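Local structure of nicotinamide riboside transporter PnuC (Neisseria mucosa ATCC 25996, 4QTN) at residues 51-56 with 62-67. The protein probably carries nicotinamide riboside, a vitamin B3 form and NAD precursor, across the bacterial inner membrane as a homotrimeric helical transporter. Sequence-based numbering, arbitrary orientation.
With NNR (Nicotinamide riboside), chain I.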
loop_
_atom_site.group_PDB
_atom_site.type_symbol
_atom_site.label_atom_id
_atom_site.label_comp_id
_atom_site.label_asym_id
_atom_site.label_seq_id
_atom_site.Cartn_x
_atom_site.Cartn_y
_atom_site.Cartn_z
ATOM N N ILE C 51 -0.915 -19.115 1.495
ATOM C CA ILE C 51 -0.239 -18.336 0.469
ATOM C C ILE C 51 -0.378 -19.065 -0.856
ATOM O O ILE C 51 -0.778 -18.471 -1.853
ATOM C CB ILE C 51 1.240 -18.076 0.810
ATOM C CG1 ILE C 51 1.349 -16.890 1.763
ATOM C CG2 ILE C 51 2.029 -17.769 -0.445
ATOM C CD1 ILE C 51 2.601 -16.895 2.614
ATOM N N LEU C 52 -0.136 -20.375 -0.841
ATOM C CA LEU C 52 -0.427 -21.200 -1.997
ATOM C C LEU C 52 -1.914 -21.178 -2.395
ATOM O O LEU C 52 -2.229 -21.088 -3.585
ATOM C CB LEU C 52 0.092 -22.632 -1.820
ATOM C CG LEU C 52 1.574 -22.756 -2.192
ATOM C CD1 LEU C 52 2.429 -22.890 -0.948
ATOM C CD2 LEU C 52 1.834 -23.902 -3.157
ATOM N N CYS C 53 -2.825 -21.216 -1.410
ATOM C CA CYS C 53 -4.252 -21.177 -1.741
ATOM C C CYS C 53 -4.568 -19.967 -2.606
ATOM O O CYS C 53 -4.984 -20.115 -3.750
ATOM C CB CYS C 53 -5.136 -21.189 -0.508
ATOM S SG CYS C 53 -6.916 -21.148 -0.903
ATOM N N VAL C 54 -4.325 -18.777 -2.078
ATOM C CA VAL C 54 -4.708 -17.548 -2.777
ATOM C C VAL C 54 -3.905 -17.256 -4.056
ATOM O O VAL C 54 -4.439 -16.705 -5.011
ATOM C CB VAL C 54 -4.677 -16.330 -1.857
ATOM C CG1 VAL C 54 -5.648 -16.535 -0.691
ATOM C CG2 VAL C 54 -3.254 -16.075 -1.373
ATOM N N VAL C 55 -2.642 -17.635 -4.088
ATOM C CA VAL C 55 -1.871 -17.457 -5.318
ATOM C C VAL C 55 -2.484 -18.312 -6.440
ATOM O O VAL C 55 -2.624 -17.857 -7.572
ATOM C CB VAL C 55 -0.354 -17.726 -5.097
ATOM C CG1 VAL C 55 0.350 -18.120 -6.392
ATOM C CG2 VAL C 55 0.305 -16.505 -4.472
ATOM N N PHE C 56 -2.939 -19.514 -6.082
ATOM C CA PHE C 56 -3.618 -20.417 -7.029
ATOM C C PHE C 56 -5.003 -19.913 -7.491
ATOM O O PHE C 56 -5.363 -20.082 -8.666
ATOM C CB PHE C 56 -3.736 -21.824 -6.444
ATOM C CG PHE C 56 -2.478 -22.619 -6.531
ATOM C CD1 PHE C 56 -1.290 -22.116 -6.046
ATOM C CD2 PHE C 56 -2.480 -23.878 -7.097
ATOM C CE1 PHE C 56 -0.117 -22.857 -6.122
ATOM C CE2 PHE C 56 -1.314 -24.624 -7.182
ATOM C CZ PHE C 56 -0.131 -24.111 -6.691
ATOM N N ILE C 62 -7.418 -24.966 -10.149
ATOM C CA ILE C 62 -8.461 -25.684 -9.392
ATOM C C ILE C 62 -7.959 -26.299 -8.094
ATOM O O ILE C 62 -8.740 -26.514 -7.153
ATOM C CB ILE C 62 -9.114 -26.789 -10.230
ATOM C CG1 ILE C 62 -10.247 -27.435 -9.441
ATOM C CG2 ILE C 62 -8.073 -27.824 -10.661
ATOM C CD1 ILE C 62 -11.514 -27.586 -10.230
ATOM N N SER C 63 -6.660 -26.596 -8.056
ATOM C CA SER C 63 -6.036 -27.234 -6.898
ATOM C C SER C 63 -5.808 -26.270 -5.776
ATOM O O SER C 63 -5.131 -26.599 -4.826
ATOM C CB SER C 63 -4.695 -27.837 -7.277
ATOM O OG SER C 63 -3.743 -26.807 -7.503
ATOM N N ASN C 64 -6.325 -25.056 -5.909
ATOM C CA ASN C 64 -6.340 -24.125 -4.799
ATOM C C ASN C 64 -7.134 -24.705 -3.643
ATOM O O ASN C 64 -6.771 -24.523 -2.489
ATOM C CB ASN C 64 -6.911 -22.755 -5.218
ATOM C CG ASN C 64 -8.403 -22.630 -4.945
ATOM O OD1 ASN C 64 -8.824 -22.276 -3.829
ATOM N ND2 ASN C 64 -9.215 -22.906 -5.965
ATOM N N TYR C 65 -8.181 -25.463 -3.965
ATOM C CA TYR C 65 -9.173 -25.870 -2.967
ATOM C C TYR C 65 -8.648 -26.849 -1.924
ATOM O O TYR C 65 -9.022 -26.767 -0.746
ATOM C CB TYR C 65 -10.425 -26.419 -3.631
ATOM C CG TYR C 65 -11.277 -25.351 -4.271
ATOM C CD1 TYR C 65 -11.885 -24.368 -3.502
ATOM C CD2 TYR C 65 -11.473 -25.330 -5.646
ATOM C CE1 TYR C 65 -12.664 -23.393 -4.086
ATOM C CE2 TYR C 65 -12.255 -24.362 -6.239
ATOM C CZ TYR C 65 -12.850 -23.396 -5.458
ATOM O OH TYR C 65 -13.625 -22.419 -6.052
ATOM N N LEU C 66 -7.791 -27.773 -2.349
ATOM C CA LEU C 66 -7.158 -28.680 -1.415
ATOM C C LEU C 66 -6.313 -27.917 -0.388
ATOM O O LEU C 66 -6.455 -28.122 0.823
ATOM C CB LEU C 66 -6.307 -29.704 -2.145
ATOM C CG LEU C 66 -5.420 -30.538 -1.219
ATOM C CD1 LEU C 66 -6.238 -31.204 -0.113
ATOM C CD2 LEU C 66 -4.627 -31.566 -2.015
ATOM N N PHE C 67 -5.439 -27.038 -0.879
ATOM C CA PHE C 67 -4.669 -26.140 -0.012
ATOM C C PHE C 67 -5.568 -25.346 0.919
ATOM O O PHE C 67 -5.327 -25.290 2.120
ATOM C CB PHE C 67 -3.806 -25.181 -0.838
ATOM C CG PHE C 67 -2.683 -25.855 -1.561
ATOM C CD1 PHE C 67 -1.545 -26.270 -0.878
ATOM C CD2 PHE C 67 -2.764 -26.089 -2.927
ATOM C CE1 PHE C 67 -0.510 -26.904 -1.545
ATOM C CE2 PHE C 67 -1.732 -26.725 -3.604
ATOM C CZ PHE C 67 -0.605 -27.134 -2.912
HETATM O O2R NNR I . -10.325 -19.900 -1.085
HETATM C C2R NNR I . -9.765 -18.816 -0.158
HETATM C C3R NNR I . -9.786 -19.308 1.294
HETATM O O3R NNR I . -10.791 -20.206 1.449
HETATM C C4R NNR I . -10.089 -18.079 2.125
HETATM C C5R NNR I . -8.774 -17.373 2.662
HETATM O O5R NNR I . -9.122 -16.022 3.117
HETATM O O4R NNR I . -10.749 -17.280 1.334
HETATM C C1R NNR I . -10.486 -17.736 -0.185
HETATM N N1 NNR I . -9.821 -16.646 -0.925
HETATM C C2 NNR I . -9.214 -15.577 -0.248
HETATM C C6 NNR I . -9.785 -16.676 -2.299
HETATM C C5 NNR I . -9.133 -15.637 -3.008
HETATM C C4 NNR I . -8.555 -14.583 -2.334
HETATM C C3 NNR I . -8.573 -14.548 -0.973
HETATM C C7 NNR I . -7.887 -13.391 -0.267
HETATM O O7 NNR I . -8.213 -13.070 0.838
HETATM N N7 NNR I . -6.825 -12.685 -0.931
#
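Phe67 meets Phe56 edge-to-face: its ring edge points at the face of Phe56, the planes stand at 53° and the centroids lie 5.4 Å apart. CE2 of each ring makes the nearest approach. A second neighbour covers one face of Phe67, where Leu52 CB sits 4.2 Å from the ring centroid and 16° off the normal, a CH-pi contact; Leu52 CD2 stays on the same side, beyond the rim by Phe67 CE1 and CZ. Phe67 is bounded by two residues one helical turn apart. With CG of Phe56 anti to its carbonyl carbon (chi1 -79°), that ring extends toward Ser63 and Asn64, and Ser63 OG lies at its edge, near the ring plane, 3.2 Å from Phe56 CD2. Trp15 adds another edge-to-face partner to Phe56.

The segments belong to consecutive transmembrane helices, 41-59 and 64-80, which form a helical hairpin joined by a short turn, probably on the cytoplasmic side; this contact packs its turn end beside the substrate pocket. The nearest CA atoms are those of Cys53 and Asn64, 4.7 Å apart. Asn64 CB packs 3.5 Å from Phe56 CB and approaches the Cys53 carbonyl oxygen. The Asn64 amide turns ND2 over the centre of the Tyr65 ring, 3.3 Å above its plane, and makes a weak hydrogen bond to Lys61 O.

Toward the substrate, Cys53 SG, anti to its backbone N, lies 3.6 Å from O2R of nicotinamide riboside, while Asn64 OD1 is 3.9 Å from that hydroxyl oxygen. Val54 CG1 touches C3 of the nicotinamide ring, extending the pocket wall along helix 41-59.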